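Local coordinates for 4-alpha-glucanotransferase (Corynebacterium glutamicum, PDB 5B68), which belongs to the amylomaltase family and pairs an N-terminal beta-sandwich domain with a domain of the TIM-barrel class, at residues 303-307 and 308-312; 610-613 and 614-618. All blocks are in the same frame, centred on the assembly; numbering follows the deposited sequence.

Contact 1 of 2, residues 303-307 and 308-312; sequences MPRSS and EREAN
Glu310 OE2 is gripped by two nitrogens of one guanidinium: Arg305 NE and Arg305 NH2 each lie 2.9 Å from Glu310 OE2. The approach is side-on, with the oxygen at the guanidinium edge, close to its plane; Arg305 NH2 meets the syn lone pair of Glu310 OE2, while Arg305 NE comes nearly along the C-O axis. Carboxylate and guanidinium are almost coplanar, 17° apart. A bend in the Glu310 chain (chi2 71°) turns its end back toward Arg305. At this salt bridge helix 307-338 begins, with Ser306 as its N-cap: Arg309 N donates to Ser306 OG over a long 3.3 Å, and Glu310 N reaches Ser306 O at 2.8 Å. Ala311 N to Ser307 O, 3.0 Å, is the next bond of the helical ladder. With chi1 at 69°, Ser306 OG sits between its own N and carbonyl carbon, where it also meets Arg309 CG at 3.2 Å. Arg305 crosses Arg309 at about a right angle, their CB atoms 4.0 Å apart. Farther out the Arg309 chain leads away, and its guanidinium forms salt bridges with Glu365 and Glu255, while Trp361 of helix 349-376 touches both arginines.

Contact 2 of 2, residues 610-613 and 614-618; sequences ALPA and REYVG
An inverse gamma turn centred on Ala613 brings two donors to a single carbonyl oxygen, one from the backbone N-H that closes the turn and one from a tyrosine hydroxyl. Arg614 N closes the turn on Pro612 O at 2.8 Å, a bent bond (134° at the hydrogen) whose donor stands above the carbonyl plane. Tyr616 OH gives the second bond, 3.0 Å to Pro612 O, and this one lies in the carbonyl plane. The tyrosine presents its edge to that oxygen, with Tyr616 CE1 3.4 Å from Pro612 O. Over one face of the ring sits Arg614 CB, 3.8 Å above the plane and shifted to the ring's border. From CG to NE the arginine runs extended (chi2 -170°, chi3 -169°), which carries it alongside the proline, running in the same direction, until Arg614 NE is 3.8 Å from Pro612 CG. Leu611 crosses the tyrosine at about a right angle and puts its CB 3.7 Å from Tyr616 OH. The same side chain also packs on Leu602 of helix 587-607, and Tyr616 N bonds to Asp603 of that helix, so the loop is held to the helix that leads into it. Tyr616 is buried, and its OH lies near leucine and proline carbons; the bond to Pro612 O gives this hydroxyl a polar partner and probably helps to hold the ring end against the turn.

Following the chain from the N terminus, helix 286-301 ends and contact 1 rounds the short loop into helix 307-338, which is followed by helix 349-376, whose side chains touch those of contact 1. The chain then runs through five strands of the eight-stranded parallel sheet before reaching helix 587-607. Contact 2 folds the loop after that helix and lies against both it and helix 627-639; strand 645-649 of the same sheet comes later. The two contacts are in series, neither nested nor crossed. Contact 1 is a capped helix start and contact 2 a turn in a loop, both on the surface, with centres about 63 Å apart and nearest atoms about 48 Å apart.

Contact 1 of 2, residues 303-307 and 308-312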
ATOM      1  N   MET A 303      -5.940  24.896  23.131  1.00 34.69           N
ATOM      2  CA  MET A 303      -5.806  24.540  24.532  1.00 34.53           C
ATOM      3  C   MET A 303      -4.369  24.289  24.865  1.00 38.37           C
ATOM      4  O   MET A 303      -3.649  23.723  24.048  1.00 39.85           O
ATOM      5  CB  MET A 303      -6.577  23.262  24.862  1.00 35.02           C
ATOM      6  CG  MET A 303      -8.076  23.344  24.689  1.00 32.63           C
ATOM      7  SD  MET A 303      -8.828  24.556  25.852  1.00 35.38           S
ATOM      8  CE  MET A 303      -9.138  25.831  24.655  1.00 33.23           C
ATOM      9  N   PRO A 304      -3.942  24.697  26.062  1.00 39.37           N
ATOM     10  CA  PRO A 304      -2.544  24.555  26.446  1.00 39.27           C
ATOM     11  C   PRO A 304      -2.263  23.161  26.912  1.00 37.62           C
ATOM     12  O   PRO A 304      -3.086  22.551  27.609  1.00 40.25           O
ATOM     13  CB  PRO A 304      -2.383  25.571  27.596  1.00 39.27           C
ATOM     14  CG  PRO A 304      -3.753  25.658  28.185  1.00 42.07           C
ATOM     15  CD  PRO A 304      -4.689  25.534  27.023  1.00 42.36           C
ATOM     16  N   ARG A 305      -1.097  22.653  26.547  1.00 36.25           N
ATOM     17  CA  ARG A 305      -0.707  21.307  26.938  1.00 36.95           C
ATOM     18  C   ARG A 305       0.063  21.309  28.217  1.00 38.78           C
ATOM     19  O   ARG A 305       0.782  22.246  28.510  1.00 39.07           O
ATOM     20  CB  ARG A 305       0.155  20.666  25.820  1.00 42.05           C
ATOM     21  CG  ARG A 305      -0.662  20.051  24.686  1.00 41.11           C
ATOM     22  CD  ARG A 305       0.256  19.381  23.662  1.00 37.11           C
ATOM     23  NE  ARG A 305       1.009  20.426  23.025  1.00 34.27           N
ATOM     24  CZ  ARG A 305       0.530  21.293  22.134  1.00 34.07           C
ATOM     25  NH1 ARG A 305      -0.691  21.182  21.653  1.00 37.99           N
ATOM     26  NH2 ARG A 305       1.329  22.245  21.670  1.00 35.20           N
ATOM     27  N   SER A 306      -0.098  20.254  28.987  1.00 42.40           N
ATOM     28  CA  SER A 306       0.747  20.033  30.130  1.00 46.45           C
ATOM     29  C   SER A 306       2.132  19.804  29.621  1.00 45.27           C
ATOM     30  O   SER A 306       2.338  19.482  28.455  1.00 40.09           O
ATOM     31  CB  SER A 306       0.300  18.807  30.902  1.00 50.48           C
ATOM     32  OG  SER A 306       0.567  17.652  30.138  1.00 53.43           O
ATOM     33  N   SER A 307       3.108  19.935  30.498  1.00 46.13           N
ATOM     34  CA  SER A 307       4.480  19.844  30.048  1.00 43.99           C
ATOM     35  C   SER A 307       4.836  18.418  29.616  1.00 40.99           C
ATOM     36  O   SER A 307       5.682  18.263  28.744  1.00 37.37           O
ATOM     37  CB  SER A 307       5.418  20.347  31.133  1.00 46.34           C
ATOM     38  OG  SER A 307       5.386  19.421  32.188  1.00 55.23           O
ATOM     39  N   GLU A 308       4.210  17.381  30.189  1.00 41.75           N
ATOM     40  CA  GLU A 308       4.492  16.007  29.735  1.00 41.74           C
ATOM     41  C   GLU A 308       3.965  15.867  28.293  1.00 40.60           C
ATOM     42  O   GLU A 308       4.692  15.432  27.402  1.00 38.23           O
ATOM     43  CB  GLU A 308       3.910  14.931  30.650  1.00 50.61           C
ATOM     44  CG  GLU A 308       4.306  13.516  30.196  1.00 64.86           C
ATOM     45  CD  GLU A 308       4.039  12.415  31.219  1.00 74.65           C
ATOM     46  OE1 GLU A 308       4.755  11.381  31.202  1.00 81.44           O
ATOM     47  OE2 GLU A 308       3.109  12.566  32.034  1.00 80.83           O
ATOM     48  N   ARG A 309       2.745  16.339  28.081  1.00 39.64           N
ATOM     49  CA  ARG A 309       2.099  16.335  26.752  1.00 40.03           C
ATOM     50  C   ARG A 309       2.878  17.153  25.727  1.00 38.81           C
ATOM     51  O   ARG A 309       3.095  16.684  24.605  1.00 32.83           O
ATOM     52  CB  ARG A 309       0.662  16.861  26.817  1.00 38.60           C
ATOM     53  CG  ARG A 309      -0.283  15.963  27.581  1.00 39.01           C
ATOM     54  CD  ARG A 309      -0.744  14.799  26.781  1.00 33.66           C
ATOM     55  NE  ARG A 309      -1.628  15.239  25.693  1.00 31.45           N
ATOM     56  CZ  ARG A 309      -1.913  14.458  24.655  1.00 29.77           C
ATOM     57  NH1 ARG A 309      -1.419  13.226  24.627  1.00 31.18           N
ATOM     58  NH2 ARG A 309      -2.680  14.877  23.671  1.00 28.16           N
ATOM     59  N   GLU A 310       3.303  18.357  26.108  1.00 35.65           N
ATOM     60  CA  GLU A 310       4.134  19.182  25.208  1.00 36.88           C
ATOM     61  C   GLU A 310       5.425  18.467  24.815  1.00 34.11           C
ATOM     62  O   GLU A 310       5.760  18.494  23.656  1.00 36.20           O
ATOM     63  CB  GLU A 310       4.490  20.540  25.808  1.00 36.98           C
ATOM     64  CG  GLU A 310       5.383  21.425  24.957  1.00 33.24           C
ATOM     65  CD  GLU A 310       4.743  22.011  23.734  1.00 37.05           C
ATOM     66  OE1 GLU A 310       5.478  22.721  23.018  1.00 36.50           O
ATOM     67  OE2 GLU A 310       3.541  21.781  23.426  1.00 38.32           O
ATOM     68  N   ALA A 311       6.108  17.830  25.759  1.00 38.03           N
ATOM     69  CA  ALA A 311       7.363  17.154  25.480  1.00 38.10           C
ATOM     70  C   ALA A 311       7.169  15.929  24.595  1.00 33.88           C
ATOM     71  O   ALA A 311       8.026  15.586  23.840  1.00 30.02           O
ATOM     72  CB  ALA A 311       8.067  16.728  26.774  1.00 35.82           C
ATOM     73  N   ASN A 312       6.036  15.272  24.734  1.00 33.96           N
ATOM     74  CA  ASN A 312       5.643  14.226  23.803  1.00 33.34           C
ATOM     75  C   ASN A 312       5.420  14.744  22.387  1.00 30.81           C
ATOM     76  O   ASN A 312       5.897  14.141  21.419  1.00 29.05           O
ATOM     77  CB  ASN A 312       4.375  13.562  24.296  1.00 38.98           C
ATOM     78  CG  ASN A 312       4.679  12.286  24.947  1.00 48.90           C
ATOM     79  OD1 ASN A 312       4.928  12.231  26.155  1.00 60.69           O
ATOM     80  ND2 ASN A 312       4.771  11.249  24.138  1.00 52.17           N
TER

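Contact 2 of 2, residues 610-613 and 614-618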
ATOM      1  N   ALA A 610     -15.477 -30.121   4.585  1.00 21.62           N
ATOM      2  CA  ALA A 610     -15.928 -28.794   5.102  1.00 20.47           C
ATOM      3  C   ALA A 610     -17.427 -28.607   4.936  1.00 20.24           C
ATOM      4  O   ALA A 610     -18.056 -27.785   5.586  1.00 22.16           O
ATOM      5  CB  ALA A 610     -15.172 -27.669   4.377  1.00 22.74           C
ATOM      6  N   LEU A 611     -18.014 -29.361   4.021  1.00 21.18           N
ATOM      7  CA  LEU A 611     -19.430 -29.309   3.751  1.00 22.31           C
ATOM      8  C   LEU A 611     -19.856 -30.735   3.532  1.00 22.07           C
ATOM      9  O   LEU A 611     -19.018 -31.538   3.215  1.00 21.95           O
ATOM     10  CB  LEU A 611     -19.751 -28.546   2.469  1.00 25.37           C
ATOM     11  CG  LEU A 611     -19.712 -27.042   2.585  1.00 25.72           C
ATOM     12  CD1 LEU A 611     -19.732 -26.475   1.191  1.00 28.86           C
ATOM     13  CD2 LEU A 611     -20.916 -26.566   3.374  1.00 26.41           C
ATOM     14  N   PRO A 612     -21.159 -31.022   3.693  1.00 23.55           N
ATOM     15  CA  PRO A 612     -21.619 -32.402   3.246  1.00 24.22           C
ATOM     16  C   PRO A 612     -21.531 -32.570   1.720  1.00 28.11           C
ATOM     17  O   PRO A 612     -21.749 -31.617   0.931  1.00 23.33           O
ATOM     18  CB  PRO A 612     -23.053 -32.445   3.713  1.00 22.59           C
ATOM     19  CG  PRO A 612     -23.530 -31.046   3.596  1.00 25.76           C
ATOM     20  CD  PRO A 612     -22.316 -30.161   3.979  1.00 25.40           C
ATOM     21  N   ALA A 613     -21.238 -33.783   1.275  1.00 26.22           N
ATOM     22  CA  ALA A 613     -21.098 -34.015  -0.143  1.00 27.03           C
ATOM     23  C   ALA A 613     -22.452 -34.168  -0.830  1.00 28.57           C
ATOM     24  O   ALA A 613     -22.842 -35.272  -1.190  1.00 30.82           O
ATOM     25  CB  ALA A 613     -20.239 -35.249  -0.366  1.00 29.17           C
ATOM     26  N   ARG A 614     -23.120 -33.061  -1.058  1.00 28.22           N
ATOM     27  CA  ARG A 614     -24.389 -33.041  -1.746  1.00 30.46           C
ATOM     28  C   ARG A 614     -24.324 -33.281  -3.237  1.00 34.02           C
ATOM     29  O   ARG A 614     -25.360 -33.404  -3.864  1.00 35.42           O
ATOM     30  CB  ARG A 614     -25.087 -31.723  -1.533  1.00 31.63           C
ATOM     31  CG  ARG A 614     -25.373 -31.421  -0.097  1.00 36.51           C
ATOM     32  CD  ARG A 614     -26.270 -30.229  -0.006  1.00 40.64           C
ATOM     33  NE  ARG A 614     -26.371 -29.759   1.357  1.00 50.36           N
ATOM     34  CZ  ARG A 614     -27.455 -29.189   1.845  1.00 55.41           C
ATOM     35  NH1 ARG A 614     -28.506 -29.029   1.065  1.00 59.44           N
ATOM     36  NH2 ARG A 614     -27.485 -28.784   3.092  1.00 53.95           N
ATOM     37  N   GLU A 615     -23.134 -33.289  -3.817  1.00 35.50           N
ATOM     38  CA  GLU A 615     -23.019 -33.257  -5.268  1.00 36.18           C
ATOM     39  C   GLU A 615     -23.690 -31.996  -5.808  1.00 34.26           C
ATOM     40  O   GLU A 615     -24.795 -32.020  -6.289  1.00 27.98           O
ATOM     41  CB  GLU A 615     -23.571 -34.525  -5.903  1.00 39.36           C
ATOM     42  CG  GLU A 615     -22.861 -35.784  -5.444  1.00 43.60           C
ATOM     43  CD  GLU A 615     -21.397 -35.814  -5.828  1.00 52.00           C
ATOM     44  OE1 GLU A 615     -20.656 -36.641  -5.279  1.00 53.84           O
ATOM     45  OE2 GLU A 615     -20.980 -35.012  -6.682  1.00 60.93           O
ATOM     46  N   TYR A 616     -23.015 -30.877  -5.589  1.00 27.79           N
ATOM     47  CA  TYR A 616     -23.501 -29.542  -5.908  1.00 30.05           C
ATOM     48  C   TYR A 616     -23.758 -29.228  -7.384  1.00 27.08           C
ATOM     49  O   TYR A 616     -24.616 -28.447  -7.696  1.00 30.88           O
ATOM     50  CB  TYR A 616     -22.607 -28.489  -5.241  1.00 26.63           C
ATOM     51  CG  TYR A 616     -22.635 -28.589  -3.733  1.00 24.95           C
ATOM     52  CD1 TYR A 616     -21.770 -29.422  -3.063  1.00 24.47           C
ATOM     53  CD2 TYR A 616     -23.538 -27.864  -2.993  1.00 23.68           C
ATOM     54  CE1 TYR A 616     -21.799 -29.524  -1.694  1.00 27.50           C
ATOM     55  CE2 TYR A 616     -23.576 -27.958  -1.624  1.00 27.44           C
ATOM     56  CZ  TYR A 616     -22.705 -28.793  -0.982  1.00 26.00           C
ATOM     57  OH  TYR A 616     -22.743 -28.889   0.369  1.00 27.51           O
ATOM     58  N   VAL A 617     -22.972 -29.791  -8.276  1.00 28.79           N
ATOM     59  CA  VAL A 617     -23.150 -29.564  -9.723  1.00 34.01           C
ATOM     60  C   VAL A 617     -24.475 -30.194 -10.080  1.00 39.30           C
ATOM     61  O   VAL A 617     -24.631 -31.395  -9.960  1.00 39.09           O
ATOM     62  CB  VAL A 617     -22.026 -30.215 -10.582  1.00 38.35           C
ATOM     63  CG1 VAL A 617     -22.294 -30.076 -12.087  1.00 39.45           C
ATOM     64  CG2 VAL A 617     -20.644 -29.635 -10.234  1.00 38.42           C
ATOM     65  N   GLY A 618     -25.422 -29.372 -10.467  1.00 39.48           N
ATOM     66  CA  GLY A 618     -26.723 -29.850 -10.856  1.00 44.15           C
ATOM     67  C   GLY A 618     -27.784 -29.202 -10.014  1.00 45.86           C
ATOM     68  O   GLY A 618     -28.909 -29.060 -10.478  1.00 49.80           O
TER